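Local coordinates for 6-phospho-alpha-glucosidase (Merdibacter massiliensis, PDB 6VC6), which probably hydrolyses 6-phospho-alpha-glucosides, binding NAD and manganese as enzymes of glycoside hydrolase family 4 do, at residues E174-S179 with P260-G265; A409-R414 with K420-I425; M78-M83 with E328-N333. One frame throughout, in Å; residues are numbered along the deposited sequence.

Interaction 1. Residues E174-S179 with P260-G265. With G6P (6-O-phosphono-alpha-D-glucopyranose), chain F.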
loop_
_atom_site.group_PDB
_atom_site.type_symbol
_atom_site.label_atom_id
_atom_site.label_comp_id
_atom_site.label_asym_id
_atom_site.label_seq_id
_atom_site.Cartn_x
_atom_site.Cartn_y
_atom_site.Cartn_z
ATOM N N GLU A 174 3.618 -2.275 9.780
ATOM C CA GLU A 174 2.884 -2.737 10.955
ATOM C C GLU A 174 2.747 -4.255 10.960
ATOM O O GLU A 174 2.832 -4.887 12.020
ATOM C CB GLU A 174 1.506 -2.079 11.024
ATOM C CG GLU A 174 0.637 -2.618 12.160
ATOM C CD GLU A 174 -0.727 -1.961 12.236
ATOM O OE1 GLU A 174 -0.808 -0.797 12.677
ATOM O OE2 GLU A 174 -1.722 -2.612 11.850
ATOM N N ASN A 175 2.533 -4.858 9.786
ATOM C CA ASN A 175 2.403 -6.310 9.718
ATOM C C ASN A 175 3.683 -7.008 10.158
ATOM O O ASN A 175 3.629 -8.114 10.707
ATOM C CB ASN A 175 2.020 -6.739 8.303
ATOM C CG ASN A 175 0.541 -6.559 8.023
ATOM O OD1 ASN A 175 -0.278 -6.545 8.941
ATOM N ND2 ASN A 175 0.192 -6.422 6.749
ATOM N N ILE A 176 4.838 -6.382 9.927
ATOM C CA ILE A 176 6.092 -6.939 10.422
ATOM C C ILE A 176 6.153 -6.838 11.942
ATOM O O ILE A 176 6.604 -7.767 12.622
ATOM C CB ILE A 176 7.285 -6.236 9.751
ATOM C CG1 ILE A 176 7.417 -6.697 8.300
ATOM C CG2 ILE A 176 8.573 -6.505 10.515
ATOM C CD1 ILE A 176 8.217 -5.758 7.439
HETATM N N MSE A 177 5.694 -5.720 12.495
HETATM C CA MSE A 177 5.625 -5.550 13.942
HETATM C C MSE A 177 4.663 -6.566 14.546
HETATM O O MSE A 177 4.910 -7.109 15.623
HETATM C CB MSE A 177 5.193 -4.126 14.302
HETATM C CG MSE A 177 6.244 -3.061 14.018
HETATM SE SE MSE A 177 7.878 -3.285 15.065
HETATM C CE MSE A 177 8.978 -4.195 13.733
ATOM N N ARG A 178 3.559 -6.818 13.838
ATOM C CA ARG A 178 2.623 -7.849 14.274
ATOM C C ARG A 178 3.272 -9.226 14.242
ATOM O O ARG A 178 3.061 -10.042 15.147
ATOM C CB ARG A 178 1.370 -7.827 13.398
ATOM C CG ARG A 178 0.459 -6.635 13.636
ATOM C CD ARG A 178 -0.695 -6.621 12.646
ATOM N NE ARG A 178 -1.698 -5.617 12.986
ATOM C CZ ARG A 178 -2.751 -5.845 13.765
ATOM N NH1 ARG A 178 -2.942 -7.049 14.287
ATOM N NH2 ARG A 178 -3.613 -4.870 14.022
ATOM N N SER A 179 4.066 -9.502 13.204
ATOM C CA SER A 179 4.779 -10.774 13.135
ATOM C C SER A 179 5.816 -10.881 14.246
ATOM O O SER A 179 6.024 -11.963 14.806
ATOM C CB SER A 179 5.440 -10.931 11.768
ATOM O OG SER A 179 4.471 -11.013 10.737
ATOM N N PRO A 260 14.494 -6.558 8.028
ATOM C CA PRO A 260 14.096 -6.038 6.716
ATOM C C PRO A 260 12.599 -6.084 6.453
ATOM O O PRO A 260 11.883 -6.988 6.889
ATOM C CB PRO A 260 14.837 -6.976 5.755
ATOM C CG PRO A 260 14.841 -8.288 6.479
ATOM C CD PRO A 260 14.908 -7.971 7.960
ATOM N N ASN A 261 12.130 -5.068 5.732
ATOM C CA ASN A 261 10.839 -5.153 5.065
ATOM C C ASN A 261 10.845 -6.361 4.138
ATOM O O ASN A 261 11.819 -6.591 3.416
ATOM C CB ASN A 261 10.577 -3.863 4.282
ATOM C CG ASN A 261 9.160 -3.768 3.746
ATOM O OD1 ASN A 261 8.680 -4.665 3.052
ATOM N ND2 ASN A 261 8.488 -2.665 4.055
ATOM N N THR A 262 9.764 -7.146 4.165
ATOM C CA THR A 262 9.748 -8.392 3.402
ATOM C C THR A 262 9.875 -8.158 1.903
ATOM O O THR A 262 10.228 -9.089 1.171
ATOM C CB THR A 262 8.474 -9.191 3.690
ATOM O OG1 THR A 262 7.339 -8.506 3.149
ATOM C CG2 THR A 262 8.291 -9.381 5.189
ATOM N N TYR A 263 9.601 -6.942 1.428
ATOM C CA TYR A 263 9.791 -6.632 0.018
ATOM C C TYR A 263 11.257 -6.460 -0.353
ATOM O O TYR A 263 11.570 -6.407 -1.548
ATOM C CB TYR A 263 9.007 -5.371 -0.346
ATOM C CG TYR A 263 7.540 -5.631 -0.596
ATOM C CD1 TYR A 263 7.102 -6.140 -1.811
ATOM C CD2 TYR A 263 6.594 -5.385 0.390
ATOM C CE1 TYR A 263 5.763 -6.383 -2.042
ATOM C CE2 TYR A 263 5.252 -5.627 0.168
ATOM C CZ TYR A 263 4.843 -6.125 -1.050
ATOM O OH TYR A 263 3.509 -6.369 -1.279
ATOM N N ASP A 264 12.156 -6.375 0.631
ATOM C CA ASP A 264 13.584 -6.302 0.335
ATOM C C ASP A 264 14.092 -7.554 -0.363
ATOM O O ASP A 264 15.134 -7.500 -1.025
ATOM C CB ASP A 264 14.387 -6.083 1.619
ATOM C CG ASP A 264 14.035 -4.789 2.319
ATOM O OD1 ASP A 264 13.104 -4.090 1.864
ATOM O OD2 ASP A 264 14.693 -4.472 3.332
ATOM N N GLY A 265 13.383 -8.678 -0.227
ATOM C CA GLY A 265 13.862 -9.921 -0.810
ATOM C C GLY A 265 13.954 -9.867 -2.322
ATOM O O GLY A 265 14.845 -10.476 -2.921
HETATM C C1 G6P F . 1.486 -6.187 1.178
HETATM C C2 G6P F . 1.587 -4.692 0.847
HETATM C C3 G6P F . 0.520 -4.185 -0.108
HETATM C C4 G6P F . 0.314 -5.208 -1.200
HETATM C C5 G6P F . -0.315 -6.431 -0.559
HETATM C C6 G6P F . -0.440 -7.540 -1.596
HETATM O O1 G6P F . 1.387 -6.355 2.598
HETATM O O2 G6P F . 1.524 -3.934 2.062
HETATM O O3 G6P F . 0.908 -2.931 -0.678
HETATM O O4 G6P F . -0.564 -4.672 -2.194
HETATM O O5 G6P F . 0.454 -6.958 0.529
HETATM O O6 G6P F . -1.500 -8.408 -1.212
HETATM P P G6P F . -2.082 -9.492 -2.248
HETATM O O1P G6P F . -3.079 -8.691 -3.051
HETATM O O2P G6P F . -0.875 -9.954 -3.031
HETATM O O3P G6P F . -2.676 -10.558 -1.359
#

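Interaction 2. Residues A409-R414 with K420-I425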
loop_
_atom_site.group_PDB
_atom_site.type_symbol
_atom_site.label_atom_id
_atom_site.label_comp_id
_atom_site.label_asym_id
_atom_site.label_seq_id
_atom_site.Cartn_x
_atom_site.Cartn_y
_atom_site.Cartn_z
ATOM N N ALA A 409 13.890 4.826 -16.724
ATOM C CA ALA A 409 13.353 4.313 -15.467
ATOM C C ALA A 409 13.379 2.791 -15.439
ATOM O O ALA A 409 13.732 2.189 -14.417
ATOM C CB ALA A 409 11.930 4.830 -15.254
ATOM N N PHE A 410 13.010 2.152 -16.551
ATOM C CA PHE A 410 13.056 0.695 -16.620
ATOM C C PHE A 410 14.490 0.184 -16.546
ATOM O O PHE A 410 14.775 -0.777 -15.823
ATOM C CB PHE A 410 12.384 0.211 -17.905
ATOM C CG PHE A 410 10.894 0.041 -17.792
ATOM C CD1 PHE A 410 10.094 1.078 -17.340
ATOM C CD2 PHE A 410 10.292 -1.155 -18.150
ATOM C CE1 PHE A 410 8.723 0.924 -17.241
ATOM C CE2 PHE A 410 8.922 -1.315 -18.053
ATOM C CZ PHE A 410 8.136 -0.275 -17.597
ATOM N N THR A 411 15.406 0.820 -17.283
ATOM C CA THR A 411 16.793 0.366 -17.306
ATOM C C THR A 411 17.443 0.487 -15.934
ATOM O O THR A 411 18.143 -0.430 -15.485
ATOM C CB THR A 411 17.589 1.166 -18.341
ATOM O OG1 THR A 411 17.057 0.926 -19.650
ATOM C CG2 THR A 411 19.060 0.769 -18.315
ATOM N N LEU A 412 17.216 1.608 -15.249
ATOM C CA LEU A 412 17.876 1.849 -13.971
ATOM C C LEU A 412 17.377 0.907 -12.883
ATOM O O LEU A 412 18.145 0.543 -11.984
ATOM C CB LEU A 412 17.670 3.304 -13.550
ATOM C CG LEU A 412 18.249 3.755 -12.208
ATOM C CD1 LEU A 412 19.734 3.451 -12.125
ATOM C CD2 LEU A 412 17.989 5.236 -11.996
ATOM N N ASN A 413 16.110 0.498 -12.949
ATOM C CA ASN A 413 15.508 -0.278 -11.873
ATOM C C ASN A 413 16.268 -1.578 -11.636
ATOM O O ASN A 413 16.751 -2.219 -12.575
ATOM C CB ASN A 413 14.042 -0.576 -12.190
ATOM C CG ASN A 413 13.301 -1.174 -11.009
ATOM O OD1 ASN A 413 13.429 -2.363 -10.718
ATOM N ND2 ASN A 413 12.522 -0.348 -10.320
ATOM N N ARG A 414 16.364 -1.964 -10.363
ATOM C CA ARG A 414 17.179 -3.112 -9.980
ATOM C C ARG A 414 16.611 -4.424 -10.507
ATOM O O ARG A 414 17.372 -5.356 -10.788
ATOM C CB ARG A 414 17.308 -3.170 -8.459
ATOM C CG ARG A 414 18.649 -3.674 -7.969
ATOM C CD ARG A 414 18.739 -3.618 -6.453
ATOM N NE ARG A 414 19.718 -4.570 -5.938
ATOM C CZ ARG A 414 21.032 -4.381 -5.967
ATOM N NH1 ARG A 414 21.534 -3.268 -6.484
ATOM N NH2 ARG A 414 21.848 -5.305 -5.477
ATOM N N LYS A 420 18.388 -3.277 -22.988
ATOM C CA LYS A 420 17.704 -4.024 -24.041
ATOM C C LYS A 420 16.487 -4.758 -23.493
ATOM O O LYS A 420 15.435 -4.796 -24.140
ATOM C CB LYS A 420 18.671 -4.998 -24.711
ATOM C CG LYS A 420 19.621 -4.334 -25.696
ATOM C CD LYS A 420 20.642 -5.323 -26.238
ATOM C CE LYS A 420 21.593 -4.651 -27.217
ATOM N NZ LYS A 420 20.881 -4.108 -28.407
ATOM N N LYS A 421 16.612 -5.349 -22.302
ATOM C CA LYS A 421 15.450 -5.942 -21.652
ATOM C C LYS A 421 14.423 -4.881 -21.281
ATOM O O LYS A 421 13.215 -5.141 -21.324
ATOM C CB LYS A 421 15.883 -6.725 -20.412
ATOM C CG LYS A 421 14.740 -7.390 -19.658
ATOM C CD LYS A 421 14.054 -8.442 -20.515
ATOM C CE LYS A 421 15.013 -9.560 -20.892
ATOM N NZ LYS A 421 14.350 -10.583 -21.749
ATOM N N ALA A 422 14.883 -3.679 -20.925
ATOM C CA ALA A 422 13.963 -2.597 -20.592
ATOM C C ALA A 422 13.107 -2.215 -21.794
ATOM O O ALA A 422 11.884 -2.076 -21.680
ATOM C CB ALA A 422 14.740 -1.384 -20.079
ATOM N N ARG A 423 13.737 -2.041 -22.958
ATOM C CA ARG A 423 12.982 -1.690 -24.157
ATOM C C ARG A 423 12.034 -2.812 -24.562
ATOM O O ARG A 423 10.906 -2.552 -24.999
ATOM C CB ARG A 423 13.938 -1.357 -25.303
ATOM C CG ARG A 423 13.238 -0.973 -26.597
ATOM C CD ARG A 423 14.227 -0.777 -27.736
ATOM N NE ARG A 423 15.089 0.384 -27.528
ATOM C CZ ARG A 423 14.733 1.637 -27.795
ATOM N NH1 ARG A 423 13.526 1.899 -28.277
ATOM N NH2 ARG A 423 15.584 2.630 -27.578
ATOM N N GLU A 424 12.473 -4.065 -24.421
ATOM C CA GLU A 424 11.621 -5.199 -24.768
ATOM C C GLU A 424 10.373 -5.235 -23.894
ATOM O O GLU A 424 9.254 -5.398 -24.393
ATOM C CB GLU A 424 12.413 -6.501 -24.640
ATOM C CG GLU A 424 11.622 -7.756 -24.968
ATOM C CD GLU A 424 12.455 -9.018 -24.834
ATOM O OE1 GLU A 424 13.462 -8.991 -24.095
ATOM O OE2 GLU A 424 12.105 -10.034 -25.469
ATOM N N ILE A 425 10.548 -5.077 -22.581
ATOM C CA ILE A 425 9.405 -5.103 -21.674
ATOM C C ILE A 425 8.547 -3.857 -21.852
ATOM O O ILE A 425 7.316 -3.941 -21.913
ATOM C CB ILE A 425 9.880 -5.261 -20.218
ATOM C CG1 ILE A 425 10.613 -6.593 -20.036
ATOM C CG2 ILE A 425 8.702 -5.168 -19.260
ATOM C CD1 ILE A 425 11.079 -6.845 -18.618
#

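Interaction 3. Residues M78-M83 with E328-N333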
loop_
_atom_site.group_PDB
_atom_site.type_symbol
_atom_site.label_atom_id
_atom_site.label_comp_id
_atom_site.label_asym_id
_atom_site.label_seq_id
_atom_site.Cartn_x
_atom_site.Cartn_y
_atom_site.Cartn_z
HETATM N N MSE A 78 -17.486 15.930 2.809
HETATM C CA MSE A 78 -16.812 14.775 3.387
HETATM C C MSE A 78 -15.677 15.200 4.312
HETATM O O MSE A 78 -14.983 16.183 4.049
HETATM C CB MSE A 78 -16.274 13.861 2.284
HETATM C CG MSE A 78 -17.349 13.075 1.553
HETATM SE SE MSE A 78 -18.116 11.654 2.645
HETATM C CE MSE A 78 -19.995 11.896 2.183
ATOM N N ASP A 79 -15.500 14.457 5.403
ATOM C CA ASP A 79 -14.390 14.695 6.317
ATOM C C ASP A 79 -13.189 13.815 5.997
ATOM O O ASP A 79 -12.043 14.255 6.139
ATOM C CB ASP A 79 -14.833 14.458 7.763
ATOM C CG ASP A 79 -15.917 15.419 8.209
ATOM O OD1 ASP A 79 -15.685 16.645 8.157
ATOM O OD2 ASP A 79 -17.000 14.946 8.613
ATOM N N PHE A 80 -13.431 12.580 5.563
ATOM C CA PHE A 80 -12.367 11.636 5.261
ATOM C C PHE A 80 -12.688 10.900 3.971
ATOM O O PHE A 80 -13.838 10.523 3.730
ATOM C CB PHE A 80 -12.176 10.624 6.397
ATOM C CG PHE A 80 -11.477 11.185 7.599
ATOM C CD1 PHE A 80 -10.093 11.232 7.653
ATOM C CD2 PHE A 80 -12.201 11.664 8.677
ATOM C CE1 PHE A 80 -9.446 11.747 8.759
ATOM C CE2 PHE A 80 -11.559 12.180 9.787
ATOM C CZ PHE A 80 -10.180 12.221 9.827
ATOM N N ILE A 81 -11.663 10.697 3.147
ATOM C CA ILE A 81 -11.768 9.910 1.924
ATOM C C ILE A 81 -10.789 8.750 2.035
ATOM O O ILE A 81 -9.571 8.964 2.105
ATOM C CB ILE A 81 -11.480 10.749 0.669
ATOM C CG1 ILE A 81 -12.364 11.998 0.642
ATOM C CG2 ILE A 81 -11.693 9.916 -0.584
ATOM C CD1 ILE A 81 -13.837 11.702 0.470
ATOM N N PHE A 82 -11.317 7.529 2.059
ATOM C CA PHE A 82 -10.506 6.315 2.089
ATOM C C PHE A 82 -10.356 5.820 0.655
ATOM O O PHE A 82 -11.334 5.390 0.036
ATOM C CB PHE A 82 -11.144 5.242 2.972
ATOM C CG PHE A 82 -11.125 5.557 4.447
ATOM C CD1 PHE A 82 -10.599 6.747 4.923
ATOM C CD2 PHE A 82 -11.639 4.649 5.360
ATOM C CE1 PHE A 82 -10.590 7.028 6.278
ATOM C CE2 PHE A 82 -11.632 4.922 6.716
ATOM C CZ PHE A 82 -11.106 6.114 7.174
HETATM N N MSE A 83 -9.139 5.878 0.127
HETATM C CA MSE A 83 -8.899 5.485 -1.258
HETATM C C MSE A 83 -8.218 4.122 -1.357
HETATM O O MSE A 83 -7.128 3.924 -0.822
HETATM C CB MSE A 83 -8.055 6.543 -1.973
HETATM C CG MSE A 83 -8.476 7.972 -1.680
HETATM SE SE MSE A 83 -7.918 9.218 -3.072
HETATM C CE MSE A 83 -9.146 8.665 -4.476
ATOM N N GLU A 328 -8.525 8.072 13.216
ATOM C CA GLU A 328 -8.757 8.448 14.608
ATOM C C GLU A 328 -7.655 9.369 15.116
ATOM O O GLU A 328 -7.931 10.401 15.738
ATOM C CB GLU A 328 -8.853 7.200 15.484
ATOM C CG GLU A 328 -10.092 6.356 15.251
ATOM C CD GLU A 328 -10.086 5.090 16.084
ATOM O OE1 GLU A 328 -10.719 4.097 15.666
ATOM O OE2 GLU A 328 -9.443 5.086 17.155
ATOM N N ALA A 329 -6.395 9.004 14.863
ATOM C CA ALA A 329 -5.278 9.836 15.298
ATOM C C ALA A 329 -5.327 11.217 14.662
ATOM O O ALA A 329 -4.936 12.205 15.292
ATOM C CB ALA A 329 -3.952 9.147 14.970
ATOM N N ILE A 330 -5.808 11.306 13.420
ATOM C CA ILE A 330 -5.928 12.602 12.762
ATOM C C ILE A 330 -7.088 13.394 13.353
ATOM O O ILE A 330 -6.927 14.548 13.766
ATOM C CB ILE A 330 -6.089 12.417 11.243
ATOM C CG1 ILE A 330 -4.777 11.942 10.617
ATOM C CG2 ILE A 330 -6.557 13.712 10.593
ATOM C CD1 ILE A 330 -4.904 11.560 9.160
ATOM N N ALA A 331 -8.272 12.779 13.410
ATOM C CA ALA A 331 -9.475 13.504 13.809
ATOM C C ALA A 331 -9.414 13.972 15.257
ATOM O O ALA A 331 -9.997 15.010 15.593
ATOM C CB ALA A 331 -10.710 12.631 13.589
ATOM N N TYR A 332 -8.725 13.234 16.125
ATOM C CA TYR A 332 -8.667 13.564 17.543
ATOM C C TYR A 332 -7.306 14.096 17.972
ATOM O O TYR A 332 -7.074 14.269 19.173
ATOM C CB TYR A 332 -9.051 12.342 18.381
ATOM C CG TYR A 332 -10.505 11.957 18.230
ATOM C CD1 TYR A 332 -11.515 12.816 18.643
ATOM C CD2 TYR A 332 -10.869 10.740 17.668
ATOM C CE1 TYR A 332 -12.846 12.474 18.504
ATOM C CE2 TYR A 332 -12.199 10.389 17.525
ATOM C CZ TYR A 332 -13.182 11.260 17.945
ATOM O OH TYR A 332 -14.508 10.919 17.807
ATOM N N ASN A 333 -6.408 14.364 17.021
ATOM C CA ASN A 333 -5.103 14.966 17.299
ATOM C C ASN A 333 -4.337 14.160 18.348
ATOM O O ASN A 333 -3.811 14.698 19.324
ATOM C CB ASN A 333 -5.260 16.426 17.733
ATOM C CG ASN A 333 -3.969 17.213 17.612
ATOM O OD1 ASN A 333 -3.259 17.115 16.612
ATOM N ND2 ASN A 333 -3.659 17.998 18.638
#

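Interaction 1. Residues E174-S179 with P260-G265
The type I beta turn N261-D264, which carries Y263 into the glucose 6-phosphate pocket, is packed by I176 of helix 172-184. The turn is closed by D264 N to N261 O and doubled by an Asx turn: Y263 N reaches N261 OD1 at 2.9 Å, almost straight (171°), in the carbonyl plane on a lone pair. Across the contact most of the touching is done by one methyl, I176 CD1. With CG1 anti to its carbonyl carbon (chi1 -74°) and the chain extended beyond, I176 sends CD1 over the turn backbone, 3.6 Å from N261 CA and 3.9 Å from T262 N. Lower on the same side chain, I176 CG1 lies alongside T262 CG2 at 4.2 Å. No hydrogen bond links the two segments; T262 OG1 instead bonds Q172, a pocket residue at the start of helix 172-184. Y263 meets the sugar with its hydroxyl edge, OH lying 3.2 Å from G6P C1 and 3.3 Å from G6P C2, while its ring stacks with H200, which with C170 marks the manganese site. The hydroxyl's place beside C1 and C2 is consistent with the family 4 mechanism, in which oxidation at C3 is followed by proton removal at C2. A leucine in place of Y263 would probably deprive C1 and C2 of the sugar of their hydroxyl neighbour and H200 of its stacking partner. Around the contact, F204 of strand 201-209 touches I176, helix 239-246 brings T244 to T262 and W241 to Y263, and helix 248-254 lies against P260 and D264.

Interaction 2. Residues A409-R414 with K420-I425
A422 pushes its methyl group between F410 and T411, bringing helices 403-412 and 419-432 close together: the CA atoms of F410 and A422 are only 5.2 Å apart. This is the tight part of the contact. A422 CB lies 3.6 Å from F410 CB and 3.3 Å from T411 OG1, so the small side chain sits against two neighbouring residues of the other helix at once. T411 OG1 stands beside its own backbone N (chi1 -63°), and from there it bonds back to L407 O, one turn earlier; the hydroxyl thus has a polar partner within its own helix although it rests on a methyl. Farther along, packing is more relaxed. I425 CG2 approaches the edge of the F410 ring, near its plane, at 4.0 Å from CE2. M116 of helix 113-136 also touches F410, and A113 of that helix touches I425, extending the apolar patch. The solvent side of helix 419-432 is different in kind: K420 and R423 point away from the contact and are exposed. At the flank toward the loop of L103 and R105, K421 NZ forms a salt bridge with E424 OE1 at 3.0 Å and also bonds L103 O. N413, just after L412, is the first residue to leave helical geometry, and a short connection returns the chain to D418 and the next helix: a helix-loop-helix near the C terminus, with the small A422 at its closest approach.

Interaction 3. Residues M78-M83 with E328-N333
F80 reaches from strand 80-83, in the parallel, Rossmann-type part of the mixed sheet, to I330 and A331 in the last turn of helix 318-331. The contact between the segments is wholly apolar. F80 carries CG beside its backbone N (chi1 -75°), which leads the ring off the strand with its far edge foremost. I330 CG2 and A331 CB both meet that edge near the ring plane: I330 CG2 is 3.9 Å from F80 CE1, and A331 CB is 3.8 Å from F80 CZ. The two methyl-bearing residues are adjacent in the helix and share the end of a single ring, with CZ within reach of both. Beyond the pair, W141 of strand 141-144 touches I330, and Y4 of strand 4-9 touches A331, so side chains from both strands flanking 80-83 meet the same helix end. The polar bonds lie within the elements or lead to their neighbours. Backbone bonds tie F80 to N5 and C7, and I81 to W141, fixing the strand between its parallel partners; D79 OD2 adds a side-chain bond to N5 N. On the helix, Y332 N bonds E328 O at 3.0 Å, and E328 OE2 forms a salt bridge with K334. A Schellman motif stops the helix directly after the residues that touch F80: N333, with positive phi (54°), is its C-prime residue, K334 N turns back to A329 O, and N333 N makes a weak 3.3 Å bond to I330 O.

Overall arrangement
All three contacts bury apolar groups without a hydrogen bond between their segments, yet they serve different places. Interaction 1 lies deepest, its centre about 13 Å from the centre of the chain, and joins a helix to the turn that supplies a sugar-pocket residue; polar bonds inside that turn set its shape. Interaction 3 joins the nucleotide-binding sheet to a helix from the later family region, through an aromatic edge. Interaction 2 is the most peripheral, its centre about 24 Å from the centre of the chain, and links two successive helices, the second of which carries exposed charges on its outer side. Interactions 2 and 3 lie on opposite sides of the chain centre. No two contacts touch or share a helix or strand.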